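Local coordinates for protein thioesterase (Pseudomonas aeruginosa, PDB 3QY3) that is a hotdog-fold thioesterase, probably hydrolysing the thioester bond of fatty acyl-CoA substrates, at residues A[31-36]-A[96-101]; A[50-55]-A[85-90]; A[78-83]-A[132-137]; A[104-109]-A[145-150]. All blocks are in the same frame, centred on the assembly; numbering follows the deposited sequence. Where two conformers were deposited one is given.

Contact 1: residues A[31-36]-A[96-101]; sequences TAHIPV and TVVVEL
A32 and V99 face each other as a hydrogen-bonded antiparallel pair: A32 N donates a hydrogen bond to V99 O at 2.9 Å, and V99 N answers to A32 O, both donors lying in the carbonyl plane. Two residues along, I34 and V97 repeat the exchange less evenly. I34 N reaches V97 O at 2.8 Å nearly along the C=O axis, while V97 N sits 42° above the plane of the I34 carbonyl.

On the face carrying T31, H33 and T96, the methyls of V98 fill the middle. A chi1 of -57° turns the T31 methyl across to V98, with T31 CG2 3.6 Å from V98 CG1. The imidazole of H33 lies alongside V98, with H33 CD2 3.7 Å from V98 CG2, and the CB of H33 rests against the methyl of T96. A water joins T31 OG1 to E100 OE2, donating to the carboxylate, whose other oxygen is held by Y102 and R116.

The face of A32, I34, V97 and V99 is apolar: V99 CG2 comes up to I34 CG1, and V36, following the strand, touches V97 CG2 with its own CG2 at 3.7 Å. Helix 51-66, the central helix of the hotdog fold, covers this side through Y55 and A59, and P35 O accepts a bond from R37 of the second subunit. The chemistry is thus divided by face, with hydrocarbon turned to the helix and the polar groups of T31, H33, T96 and E100 on the other side.

Contact 2: residues A[50-55]-A[85-90]; sequences TLYFQY and HTYLKP
F53 and Y52, at the start of the hotdog helix 51-66, meet H85 and Y87 near the end of strand 76-87 in an aromatic cluster. The tight part centres on F53. Its CZ lies 3.6 Å from H85 CB, and the imidazole turns its edge toward the phenyl face, with the ring planes at 70° and the centroids 5.8 Å apart. H85 CG is anti to the backbone N (chi1 -174°), which turns the imidazole onto the Y87 ring: H85 CD2 stands over its centre, while Y52 CB sits over one face of the imidazole. The Y52 and H85 rings are nearly parallel but slid so far apart that they barely overlap. Y52 CD2 comes in at the edge of the Y87 ring, 3.7 Å from Y87 CE1.

Polar ends are held from outside: H85 ND1 bonds to H115 NE2, and Y87 OH to the carbonyl of N49. F53 also stacks on F53 of the third subunit, so the cluster reaches the subunit interface.

Toward K89 and P90 the packing thins out. Both residues are exposed, and Y52 OH approaches P90 C no closer than 4.0 Å, its bond to V91 N being weak. K89 leads its chain away to a cation-pi contact with Y127. Back in the dense part, the phenol oxygen Y87 OH lies 3.2 Å from F53 CE2.

Contact 3: residues A[78-83]-A[132-137]; sequences PVVLQS and CKLVWV
K133 O is gripped by two successive N-H groups of the facing strand: L81 N bonds to it at 2.8 Å, almost straight on to the carbonyl, and Q82 N makes a weak bond of 3.4 Å. With L81 and Q82 both opposite K133, this is a classic beta bulge, and the register moves by one residue between V80 and Q82. K133 N returns a bond to Q82 O at 2.9 Å, closing the far side of the bulge.

The two side chains run side by side. Q82 CG is anti to the backbone N (chi1 -175°) and its chain stays extended, so the amide lies next to the lysine end; in the lysine conformer given, one of two, K133 NZ reaches Q82 OE1 at 3.2 Å, from 40° above the amide plane. That oxygen also takes a bond from H131, while Q82 NE2 bonds to T86 OG1 of the third subunit.

Both strands, 76-87 and 128-138, belong to the antiparallel sheet that wraps the hotdog helix, and Q82 and S83 pair with a strand of the third subunit, carrying the sheet across the interface. On the face toward helix 51-66, V80 holds both methyls 3.7 Å from C132 SG, and its CG2 also meets L134 CD2; F64 and R60 of the helix lie against this face. Further along, P78 puts CB over the six-membered ring of W136, 3.6 Å from its centroid and 16° off the normal, a CH-pi contact. On the side of V79 and V135, L81 CD2 from the bulge reaches V135 CG1 at 3.9 Å, and V79 CG2 touches V137 CG2.

Contact 4: residues A[104-109]-A[145-150]; sequences GRLGTS and TPVPDS
The backbones of T108 and V147 are joined by one bond, V147 N to T108 O at 3.1 Å, nearly linear (168° at the hydrogen) and in the carbonyl plane, with P146 CA adding a CA-H...O contact to the same oxygen.

V147 is the side chain that carries the packing. Its CB points toward segment 104-109, and its two methyls divide the work. With CG1 trans to the backbone N (chi1 176°), CG2 is left on the side of the T108-S109 peptide: V147 CG2 is 3.6 Å from S109 CA and about as far from T108 O. V147 CG1 turns to the leucine and meets L106 CD1 at 4.1 Å, a distance CG2 shares. L106 swings its branch across to get there, although its first bond does not aim at V147.

At the other end, in the conformer given, S109 CB comes near T145 O, a closeness that is doubtful because the serine has two conformers. P146 meets the turn chiefly through its backbone, its CB staying 4.1 Å from T108 O.

This is a surface contact, and V147 is the buried residue in it. It joins the turn after strand 96-106 to the link between strand 143-144 and helix 149-155, with P148 at the helix N-cap. S109 and T145 both bond to the backbone of W136 on strand 128-138, whereas L106 packs against I155 and P146 against R152, both of the C-terminal helix.

Contacts 1 and 2 touch through Y55 of the helix, whose ring packs on I34 and V97, with Y55 CD1 3.7 Å from I34 CG2, and whose OH meets V36 CG2. Contact 2 leads on to contact 3 along strand 76-87, F53 CE1 lying 3.9 Å from S83 CB; both reach the third subunit, while contacts 1 and 2 reach the second. Contact 4 joins contact 3 at W136, where W136 N is 2.8 Å from S109 O and W136 O 2.9 Å from T145 N. Contacts 1 and 4 share strand 96-106 but have centres about 24 Å apart, on opposite sides of the chain's centre. All four reach one sheet.

Contact 1: residues A[31-36]-A[96-101]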
loop_
_atom_site.group_PDB
_atom_site.type_symbol
_atom_site.label_atom_id
_atom_site.label_comp_id
_atom_site.label_asym_id
_atom_site.label_seq_id
_atom_site.Cartn_x
_atom_site.Cartn_y
_atom_site.Cartn_z
ATOM N N THR A 31 -19.161 9.746 -10.719
ATOM C CA THR A 31 -17.859 10.321 -11.020
ATOM C C THR A 31 -17.158 10.601 -9.729
ATOM O O THR A 31 -17.650 11.376 -8.868
ATOM C CB THR A 31 -17.991 11.592 -11.857
ATOM O OG1 THR A 31 -18.722 11.297 -13.073
ATOM C CG2 THR A 31 -16.576 12.151 -12.192
ATOM N N ALA A 32 -15.983 9.975 -9.548
ATOM C CA ALA A 32 -15.182 10.204 -8.324
ATOM C C ALA A 32 -13.889 10.906 -8.689
ATOM O O ALA A 32 -13.325 10.651 -9.765
ATOM C CB ALA A 32 -14.826 8.844 -7.567
ATOM N N HIS A 33 -13.415 11.764 -7.809
ATOM C CA HIS A 33 -12.129 12.448 -7.981
ATOM C C HIS A 33 -11.180 11.934 -6.908
ATOM O O HIS A 33 -11.482 12.061 -5.726
ATOM C CB HIS A 33 -12.289 13.966 -7.837
ATOM C CG HIS A 33 -12.975 14.612 -8.994
ATOM N ND1 HIS A 33 -13.068 15.984 -9.126
ATOM C CD2 HIS A 33 -13.591 14.087 -10.074
ATOM C CE1 HIS A 33 -13.761 16.271 -10.220
ATOM N NE2 HIS A 33 -14.093 15.140 -10.813
ATOM N N ILE A 34 -10.058 11.351 -7.330
ATOM C CA ILE A 34 -9.192 10.610 -6.412
ATOM C C ILE A 34 -7.795 11.232 -6.536
ATOM O O ILE A 34 -7.068 10.954 -7.523
ATOM C CB ILE A 34 -9.085 9.089 -6.713
ATOM C CG1 ILE A 34 -10.458 8.352 -6.919
ATOM C CG2 ILE A 34 -8.169 8.413 -5.615
ATOM C CD1 ILE A 34 -11.366 8.342 -5.740
ATOM N N PRO A 35 -7.393 12.033 -5.539
ATOM C CA PRO A 35 -6.031 12.570 -5.614
ATOM C C PRO A 35 -4.998 11.468 -5.562
ATOM O O PRO A 35 -5.081 10.564 -4.697
ATOM C CB PRO A 35 -5.932 13.484 -4.371
ATOM C CG PRO A 35 -7.357 13.825 -4.038
ATOM C CD PRO A 35 -8.164 12.633 -4.419
ATOM N N VAL A 36 -3.975 11.621 -6.383
ATOM C CA VAL A 36 -2.805 10.745 -6.386
ATOM C C VAL A 36 -1.848 11.147 -5.299
ATOM O O VAL A 36 -1.597 12.333 -5.103
ATOM C CB VAL A 36 -2.091 10.794 -7.754
ATOM C CG1 VAL A 36 -0.797 9.976 -7.753
ATOM C CG2 VAL A 36 -3.057 10.253 -8.845
ATOM N N THR A 96 -4.910 14.394 -10.119
ATOM C CA THR A 96 -6.181 13.885 -9.597
ATOM C C THR A 96 -6.806 12.980 -10.647
ATOM O O THR A 96 -7.097 13.403 -11.777
ATOM C CB THR A 96 -7.132 15.031 -9.217
ATOM O OG1 THR A 96 -6.478 15.822 -8.210
ATOM C CG2 THR A 96 -8.484 14.475 -8.726
ATOM N N VAL A 97 -6.974 11.709 -10.298
ATOM C CA VAL A 97 -7.580 10.760 -11.206
ATOM C C VAL A 97 -9.093 10.917 -11.129
ATOM O O VAL A 97 -9.644 11.040 -10.067
ATOM C CB VAL A 97 -7.156 9.302 -10.896
ATOM C CG1 VAL A 97 -8.057 8.289 -11.631
ATOM C CG2 VAL A 97 -5.650 9.112 -11.271
ATOM N N VAL A 98 -9.752 10.886 -12.278
ATOM C CA VAL A 98 -11.185 10.972 -12.369
ATOM C C VAL A 98 -11.626 9.621 -12.824
ATOM O O VAL A 98 -11.206 9.103 -13.876
ATOM C CB VAL A 98 -11.677 12.110 -13.366
ATOM C CG1 VAL A 98 -13.195 12.104 -13.514
ATOM C CG2 VAL A 98 -11.221 13.504 -12.842
ATOM N N VAL A 99 -12.456 9.012 -12.000
ATOM C CA VAL A 99 -13.001 7.706 -12.283
ATOM C C VAL A 99 -14.490 7.860 -12.625
ATOM O O VAL A 99 -15.309 8.317 -11.800
ATOM C CB VAL A 99 -12.946 6.764 -11.065
ATOM C CG1 VAL A 99 -13.567 5.389 -11.452
ATOM C CG2 VAL A 99 -11.454 6.526 -10.612
ATOM N N GLU A 100 -14.858 7.526 -13.842
ATOM C CA GLU A 100 -16.256 7.447 -14.250
ATOM C C GLU A 100 -16.732 6.002 -14.237
ATOM O O GLU A 100 -16.091 5.131 -14.860
ATOM C CB GLU A 100 -16.435 7.989 -15.675
ATOM C CG GLU A 100 -16.029 9.452 -15.809
ATOM C CD GLU A 100 -16.091 9.981 -17.239
ATOM O OE1 GLU A 100 -15.940 9.228 -18.200
ATOM O OE2 GLU A 100 -16.258 11.177 -17.381
ATOM N N LEU A 101 -17.822 5.766 -13.496
ATOM C CA LEU A 101 -18.501 4.490 -13.437
ATOM C C LEU A 101 -19.815 4.520 -14.232
ATOM O O LEU A 101 -20.693 5.376 -14.011
ATOM C CB LEU A 101 -18.779 4.117 -12.004
ATOM C CG LEU A 101 -17.597 3.986 -11.020
ATOM C CD1 LEU A 101 -18.131 3.670 -9.591
ATOM C CD2 LEU A 101 -16.584 2.955 -11.541
HETATM O O HOH W 1 -18.012 12.755 -15.393
#

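Contact 2: residues A[50-55]-A[85-90]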
loop_
_atom_site.group_PDB
_atom_site.type_symbol
_atom_site.label_atom_id
_atom_site.label_comp_id
_atom_site.label_asym_id
_atom_site.label_seq_id
_atom_site.Cartn_x
_atom_site.Cartn_y
_atom_site.Cartn_z
ATOM N N THR A 50 -0.820 -1.467 -9.795
ATOM C CA THR A 50 -1.738 -1.958 -8.731
ATOM C C THR A 50 -2.688 -0.881 -8.194
ATOM O O THR A 50 -3.851 -1.146 -7.858
ATOM C CB THR A 50 -0.910 -2.560 -7.514
ATOM O OG1 THR A 50 -0.103 -3.638 -7.993
ATOM C CG2 THR A 50 -1.835 -3.078 -6.372
ATOM N N LEU A 51 -2.152 0.340 -8.034
ATOM C CA LEU A 51 -2.879 1.435 -7.409
ATOM C C LEU A 51 -4.162 1.838 -8.194
ATOM O O LEU A 51 -5.097 2.335 -7.599
ATOM C CB LEU A 51 -1.980 2.642 -7.133
ATOM C CG LEU A 51 -1.347 2.710 -5.736
ATOM C CD1 LEU A 51 -2.473 3.054 -4.665
ATOM C CD2 LEU A 51 -0.648 1.414 -5.417
ATOM N N TYR A 52 -4.212 1.593 -9.500
ATOM C CA TYR A 52 -5.414 1.922 -10.262
ATOM C C TYR A 52 -6.610 1.164 -9.752
ATOM O O TYR A 52 -7.724 1.686 -9.696
ATOM C CB TYR A 52 -5.231 1.649 -11.739
ATOM C CG TYR A 52 -4.265 2.646 -12.374
ATOM C CD1 TYR A 52 -4.635 3.952 -12.629
ATOM C CD2 TYR A 52 -2.970 2.330 -12.548
ATOM C CE1 TYR A 52 -3.739 4.866 -13.153
ATOM C CE2 TYR A 52 -2.052 3.209 -13.093
ATOM C CZ TYR A 52 -2.464 4.517 -13.376
ATOM O OH TYR A 52 -1.531 5.389 -13.911
ATOM N N PHE A 53 -6.355 -0.039 -9.247
ATOM C CA PHE A 53 -7.442 -0.820 -8.639
ATOM C C PHE A 53 -7.947 -0.290 -7.318
ATOM O O PHE A 53 -9.142 -0.437 -7.018
ATOM C CB PHE A 53 -7.032 -2.283 -8.565
ATOM C CG PHE A 53 -6.866 -2.933 -9.923
ATOM C CD1 PHE A 53 -7.946 -3.238 -10.711
ATOM C CD2 PHE A 53 -5.607 -3.186 -10.409
ATOM C CE1 PHE A 53 -7.787 -3.855 -11.983
ATOM C CE2 PHE A 53 -5.448 -3.727 -11.652
ATOM C CZ PHE A 53 -6.540 -4.102 -12.434
ATOM N N GLN A 54 -7.053 0.403 -6.601
ATOM C CA GLN A 54 -7.466 1.104 -5.391
ATOM C C GLN A 54 -8.308 2.306 -5.755
ATOM O O GLN A 54 -9.274 2.632 -5.032
ATOM C CB GLN A 54 -6.278 1.508 -4.537
ATOM C CG GLN A 54 -6.681 2.140 -3.266
ATOM C CD GLN A 54 -5.554 2.232 -2.211
ATOM O OE1 GLN A 54 -4.794 3.219 -2.137
ATOM N NE2 GLN A 54 -5.465 1.194 -1.355
ATOM N N TYR A 55 -7.894 3.026 -6.800
ATOM C CA TYR A 55 -8.704 4.142 -7.286
ATOM C C TYR A 55 -10.104 3.717 -7.682
ATOM O O TYR A 55 -11.114 4.353 -7.261
ATOM C CB TYR A 55 -8.013 4.879 -8.441
ATOM C CG TYR A 55 -6.610 5.400 -8.210
ATOM C CD1 TYR A 55 -6.119 5.622 -6.957
ATOM C CD2 TYR A 55 -5.797 5.730 -9.288
ATOM C CE1 TYR A 55 -4.775 6.071 -6.728
ATOM C CE2 TYR A 55 -4.516 6.256 -9.082
ATOM C CZ TYR A 55 -4.030 6.437 -7.806
ATOM O OH TYR A 55 -2.744 6.895 -7.710
ATOM N N HIS A 85 -8.788 -4.349 -16.402
ATOM C CA HIS A 85 -8.346 -3.026 -16.633
ATOM C C HIS A 85 -7.313 -2.983 -17.731
ATOM O O HIS A 85 -6.334 -3.735 -17.675
ATOM C CB HIS A 85 -7.751 -2.387 -15.358
ATOM C CG HIS A 85 -7.397 -0.943 -15.529
ATOM N ND1 HIS A 85 -8.321 0.055 -15.437
ATOM C CD2 HIS A 85 -6.207 -0.331 -15.688
ATOM C CE1 HIS A 85 -7.737 1.210 -15.661
ATOM N NE2 HIS A 85 -6.443 1.000 -15.764
ATOM N N THR A 86 -7.522 -2.076 -18.674
ATOM C CA THR A 86 -6.590 -1.783 -19.730
ATOM C C THR A 86 -5.889 -0.450 -19.466
ATOM O O THR A 86 -6.562 0.565 -19.252
ATOM C CB THR A 86 -7.315 -1.707 -21.091
ATOM O OG1 THR A 86 -7.945 -2.954 -21.299
ATOM C CG2 THR A 86 -6.335 -1.463 -22.214
ATOM N N TYR A 87 -4.548 -0.492 -19.452
ATOM C CA TYR A 87 -3.662 0.610 -19.143
ATOM C C TYR A 87 -3.287 1.308 -20.449
ATOM O O TYR A 87 -2.619 0.753 -21.335
ATOM C CB TYR A 87 -2.351 0.199 -18.426
ATOM C CG TYR A 87 -2.585 -0.551 -17.138
ATOM C CD1 TYR A 87 -2.543 0.106 -15.919
ATOM C CD2 TYR A 87 -2.790 -1.912 -17.147
ATOM C CE1 TYR A 87 -2.785 -0.584 -14.751
ATOM C CE2 TYR A 87 -3.017 -2.621 -15.954
ATOM C CZ TYR A 87 -2.997 -1.923 -14.775
ATOM O OH TYR A 87 -3.190 -2.613 -13.638
ATOM N N LEU A 88 -3.669 2.573 -20.549
ATOM C CA LEU A 88 -3.442 3.293 -21.781
ATOM C C LEU A 88 -2.450 4.438 -21.680
ATOM O O LEU A 88 -1.675 4.687 -22.621
ATOM C CB LEU A 88 -4.793 3.789 -22.322
ATOM C CG LEU A 88 -5.779 2.669 -22.656
ATOM C CD1 LEU A 88 -7.198 3.187 -22.943
ATOM C CD2 LEU A 88 -5.209 1.839 -23.773
ATOM N N LYS A 89 -2.462 5.144 -20.584
ATOM C CA LYS A 89 -1.531 6.276 -20.402
ATOM C C LYS A 89 -1.172 6.313 -18.909
ATOM O O LYS A 89 -2.048 6.101 -18.053
ATOM C CB LYS A 89 -2.171 7.609 -20.774
ATOM C CG LYS A 89 -2.864 7.649 -22.137
ATOM C CD LYS A 89 -3.483 9.073 -22.543
ATOM C CE LYS A 89 -2.743 10.298 -22.039
ATOM N NZ LYS A 89 -1.436 10.635 -22.723
ATOM N N PRO A 90 0.088 6.586 -18.610
ATOM C CA PRO A 90 0.509 6.653 -17.193
ATOM C C PRO A 90 0.083 7.927 -16.548
ATOM O O PRO A 90 -0.080 8.950 -17.224
ATOM C CB PRO A 90 2.054 6.565 -17.281
ATOM C CG PRO A 90 2.375 7.099 -18.624
ATOM C CD PRO A 90 1.217 6.807 -19.530
#

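Contact 3: residues A[78-83]-A[132-137]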
loop_
_atom_site.group_PDB
_atom_site.type_symbol
_atom_site.label_atom_id
_atom_site.label_comp_id
_atom_site.label_asym_id
_atom_site.label_seq_id
_atom_site.Cartn_x
_atom_site.Cartn_y
_atom_site.Cartn_z
ATOM N N PRO A 78 -22.192 -6.272 -1.974
ATOM C CA PRO A 78 -21.519 -6.564 -3.237
ATOM C C PRO A 78 -20.137 -7.160 -3.004
ATOM O O PRO A 78 -19.397 -6.734 -2.101
ATOM C CB PRO A 78 -21.439 -5.200 -3.917
ATOM C CG PRO A 78 -21.399 -4.204 -2.752
ATOM C CD PRO A 78 -22.208 -4.830 -1.645
ATOM N N VAL A 79 -19.811 -8.162 -3.811
ATOM C CA VAL A 79 -18.505 -8.777 -3.807
ATOM C C VAL A 79 -17.944 -8.695 -5.228
ATOM O O VAL A 79 -18.674 -8.935 -6.192
ATOM C CB VAL A 79 -18.602 -10.253 -3.327
ATOM C CG1 VAL A 79 -17.258 -10.922 -3.397
ATOM C CG2 VAL A 79 -19.094 -10.268 -1.905
ATOM N N VAL A 80 -16.680 -8.295 -5.345
ATOM C CA VAL A 80 -16.018 -8.288 -6.629
ATOM C C VAL A 80 -15.714 -9.741 -7.127
ATOM O O VAL A 80 -14.986 -10.495 -6.494
ATOM C CB VAL A 80 -14.741 -7.430 -6.594
ATOM C CG1 VAL A 80 -14.066 -7.492 -7.935
ATOM C CG2 VAL A 80 -15.079 -5.960 -6.235
ATOM N N LEU A 81 -16.261 -10.089 -8.291
ATOM C CA LEU A 81 -15.999 -11.375 -8.908
ATOM C C LEU A 81 -14.837 -11.265 -9.891
ATOM O O LEU A 81 -14.074 -12.209 -10.059
ATOM C CB LEU A 81 -17.238 -11.867 -9.682
ATOM C CG LEU A 81 -17.137 -13.154 -10.512
ATOM C CD1 LEU A 81 -16.593 -14.302 -9.677
ATOM C CD2 LEU A 81 -18.528 -13.544 -11.127
ATOM N N GLN A 82 -14.790 -10.160 -10.618
ATOM C CA GLN A 82 -13.808 -10.007 -11.662
ATOM C C GLN A 82 -13.440 -8.541 -11.903
ATOM O O GLN A 82 -14.307 -7.646 -11.877
ATOM C CB GLN A 82 -14.328 -10.644 -12.934
ATOM C CG GLN A 82 -13.297 -10.621 -14.052
ATOM C CD GLN A 82 -13.861 -11.228 -15.296
ATOM O OE1 GLN A 82 -14.422 -10.504 -16.112
ATOM N NE2 GLN A 82 -13.738 -12.541 -15.444
ATOM N N SER A 83 -12.158 -8.313 -12.174
ATOM C CA SER A 83 -11.676 -6.996 -12.536
ATOM C C SER A 83 -10.914 -7.071 -13.803
ATOM O O SER A 83 -10.044 -7.929 -13.909
ATOM C CB SER A 83 -10.662 -6.479 -11.466
ATOM O OG SER A 83 -11.356 -6.211 -10.206
ATOM N N CYS A 132 -15.664 -3.987 -13.672
ATOM C CA CYS A 132 -15.692 -4.735 -12.432
ATOM C C CYS A 132 -17.047 -5.449 -12.372
ATOM O O CYS A 132 -18.118 -4.756 -12.361
ATOM C CB CYS A 132 -15.519 -3.746 -11.248
ATOM S SG CYS A 132 -15.410 -4.431 -9.621
ATOM N N LYS A 133 -17.026 -6.771 -12.323
ATOM C CA LYS A 133 -18.248 -7.539 -12.159
ATOM C C LYS A 133 -18.482 -7.753 -10.684
ATOM O O LYS A 133 -17.620 -8.293 -10.019
ATOM C CB LYS A 133 -18.120 -8.880 -12.860
ATOM C CG LYS A 133 -17.754 -8.760 -14.335
ATOM C CD LYS A 133 -17.775 -10.139 -15.025
ATOM C CE LYS A 133 -17.855 -10.002 -16.558
ATOM N NZ LYS A 133 -17.271 -11.167 -17.310
ATOM N N LEU A 134 -19.642 -7.324 -10.196
ATOM C CA LEU A 134 -20.019 -7.465 -8.826
ATOM C C LEU A 134 -21.159 -8.466 -8.755
ATOM O O LEU A 134 -22.008 -8.530 -9.652
ATOM C CB LEU A 134 -20.522 -6.104 -8.281
ATOM C CG LEU A 134 -19.622 -4.856 -8.381
ATOM C CD1 LEU A 134 -20.558 -3.629 -8.256
ATOM C CD2 LEU A 134 -18.576 -4.929 -7.274
ATOM N N VAL A 135 -21.154 -9.233 -7.676
ATOM C CA VAL A 135 -22.245 -10.133 -7.357
ATOM C C VAL A 135 -22.698 -9.809 -5.917
ATOM O O VAL A 135 -21.857 -9.580 -5.032
ATOM C CB VAL A 135 -21.820 -11.631 -7.534
ATOM C CG1 VAL A 135 -21.439 -11.952 -8.998
ATOM C CG2 VAL A 135 -20.639 -12.015 -6.619
ATOM N N TRP A 136 -24.010 -9.760 -5.677
ATOM C CA TRP A 136 -24.505 -9.535 -4.318
ATOM C C TRP A 136 -24.641 -10.911 -3.688
ATOM O O TRP A 136 -25.203 -11.818 -4.294
ATOM C CB TRP A 136 -25.838 -8.778 -4.295
ATOM C CG TRP A 136 -25.634 -7.304 -4.068
ATOM C CD1 TRP A 136 -25.883 -6.594 -2.905
ATOM C CD2 TRP A 136 -25.090 -6.367 -5.003
ATOM N NE1 TRP A 136 -25.479 -5.271 -3.069
ATOM C CE2 TRP A 136 -25.026 -5.107 -4.359
ATOM C CE3 TRP A 136 -24.675 -6.459 -6.350
ATOM C CZ2 TRP A 136 -24.564 -3.951 -5.018
ATOM C CZ3 TRP A 136 -24.174 -5.304 -6.982
ATOM C CH2 TRP A 136 -24.120 -4.083 -6.314
ATOM N N VAL A 137 -24.106 -11.031 -2.484
ATOM C CA VAL A 137 -24.028 -12.268 -1.751
ATOM C C VAL A 137 -24.383 -12.041 -0.257
ATOM O O VAL A 137 -24.075 -11.004 0.351
ATOM C CB VAL A 137 -22.616 -12.884 -1.837
ATOM C CG1 VAL A 137 -22.610 -14.270 -1.213
ATOM C CG2 VAL A 137 -22.086 -12.928 -3.286
#

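Contact 4: residues A[104-109]-A[145-150]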
loop_
_atom_site.group_PDB
_atom_site.type_symbol
_atom_site.label_atom_id
_atom_site.label_comp_id
_atom_site.label_asym_id
_atom_site.label_seq_id
_atom_site.Cartn_x
_atom_site.Cartn_y
_atom_site.Cartn_z
ATOM N N GLY A 104 -23.118 -1.216 -16.675
ATOM C CA GLY A 104 -23.055 -2.308 -17.633
ATOM C C GLY A 104 -24.251 -3.219 -17.370
ATOM O O GLY A 104 -25.277 -2.795 -16.848
ATOM N N ARG A 105 -24.100 -4.473 -17.722
ATOM C CA ARG A 105 -25.228 -5.376 -17.626
ATOM C C ARG A 105 -25.652 -5.778 -16.192
ATOM O O ARG A 105 -24.825 -6.108 -15.326
ATOM C CB ARG A 105 -25.000 -6.558 -18.544
ATOM C CG ARG A 105 -24.185 -7.614 -18.044
ATOM C CD ARG A 105 -23.888 -8.589 -19.191
ATOM N NE ARG A 105 -22.628 -9.201 -18.899
ATOM C CZ ARG A 105 -21.487 -8.929 -19.508
ATOM N NH1 ARG A 105 -21.424 -8.057 -20.511
ATOM N NH2 ARG A 105 -20.396 -9.532 -19.090
ATOM N N LEU A 106 -26.969 -5.725 -15.974
ATOM C CA LEU A 106 -27.548 -6.013 -14.702
ATOM C C LEU A 106 -28.237 -7.373 -14.755
ATOM O O LEU A 106 -29.108 -7.625 -15.607
ATOM C CB LEU A 106 -28.550 -4.913 -14.373
ATOM C CG LEU A 106 -29.334 -5.007 -13.072
ATOM C CD1 LEU A 106 -28.498 -4.811 -11.867
ATOM C CD2 LEU A 106 -30.505 -3.982 -13.177
ATOM N N GLY A 107 -27.845 -8.250 -13.850
ATOM C CA GLY A 107 -28.468 -9.551 -13.691
ATOM C C GLY A 107 -29.367 -9.484 -12.472
ATOM O O GLY A 107 -29.509 -8.421 -11.837
ATOM N N THR A 108 -29.954 -10.609 -12.094
ATOM C CA THR A 108 -30.758 -10.624 -10.883
ATOM C C THR A 108 -29.938 -10.300 -9.626
ATOM O O THR A 108 -30.436 -9.616 -8.732
ATOM C CB THR A 108 -31.527 -11.954 -10.726
ATOM O OG1 THR A 108 -30.584 -13.035 -10.743
ATOM C CG2 THR A 108 -32.486 -12.087 -11.854
ATOM N N SER A 109 -28.690 -10.771 -9.570
ATOM C CA SER A 109 -27.820 -10.547 -8.400
ATOM C C SER A 109 -26.394 -10.110 -8.788
ATOM O O SER A 109 -25.465 -10.223 -8.000
ATOM C CB SER A 109 -27.690 -11.837 -7.611
ATOM O OG SER A 109 -27.180 -12.846 -8.453
ATOM N N THR A 145 -27.735 -13.075 -3.726
ATOM C CA THR A 145 -28.971 -12.428 -3.258
ATOM C C THR A 145 -29.318 -11.289 -4.214
ATOM O O THR A 145 -28.452 -10.822 -4.922
ATOM C CB THR A 145 -28.773 -11.852 -1.842
ATOM O OG1 THR A 145 -27.770 -10.819 -1.860
ATOM C CG2 THR A 145 -28.347 -12.967 -0.884
ATOM N N PRO A 146 -30.578 -10.822 -4.232
ATOM C CA PRO A 146 -30.867 -9.828 -5.266
ATOM C C PRO A 146 -30.127 -8.488 -5.115
ATOM O O PRO A 146 -29.734 -8.076 -4.022
ATOM C CB PRO A 146 -32.397 -9.653 -5.183
ATOM C CG PRO A 146 -32.886 -10.859 -4.417
ATOM C CD PRO A 146 -31.783 -11.181 -3.461
ATOM N N VAL A 147 -29.876 -7.844 -6.232
ATOM C CA VAL A 147 -29.325 -6.492 -6.237
ATOM C C VAL A 147 -30.356 -5.566 -5.522
ATOM O O VAL A 147 -31.563 -5.736 -5.698
ATOM C CB VAL A 147 -29.065 -6.049 -7.704
ATOM C CG1 VAL A 147 -28.591 -4.624 -7.778
ATOM C CG2 VAL A 147 -28.078 -6.983 -8.387
ATOM N N PRO A 148 -29.882 -4.618 -4.693
ATOM C CA PRO A 148 -30.744 -3.687 -3.969
ATOM C C PRO A 148 -31.627 -2.891 -4.911
ATOM O O PRO A 148 -31.260 -2.644 -6.063
ATOM C CB PRO A 148 -29.744 -2.725 -3.311
ATOM C CG PRO A 148 -28.478 -3.522 -3.195
ATOM C CD PRO A 148 -28.455 -4.393 -4.398
ATOM N N ASP A 149 -32.774 -2.471 -4.397
ATOM C CA ASP A 149 -33.727 -1.714 -5.179
ATOM C C ASP A 149 -33.129 -0.439 -5.746
ATOM O O ASP A 149 -33.449 -0.030 -6.846
ATOM C CB ASP A 149 -34.920 -1.349 -4.293
ATOM C CG ASP A 149 -35.702 -2.569 -3.851
ATOM O OD1 ASP A 149 -35.620 -3.595 -4.604
ATOM O OD2 ASP A 149 -36.418 -2.482 -2.777
ATOM N N SER A 150 -32.284 0.197 -4.951
ATOM C CA SER A 150 -31.681 1.477 -5.331
ATOM C C SER A 150 -30.907 1.385 -6.666
ATOM O O SER A 150 -31.024 2.266 -7.537
ATOM C CB SER A 150 -30.758 1.960 -4.202
ATOM O OG SER A 150 -29.728 1.023 -3.961
#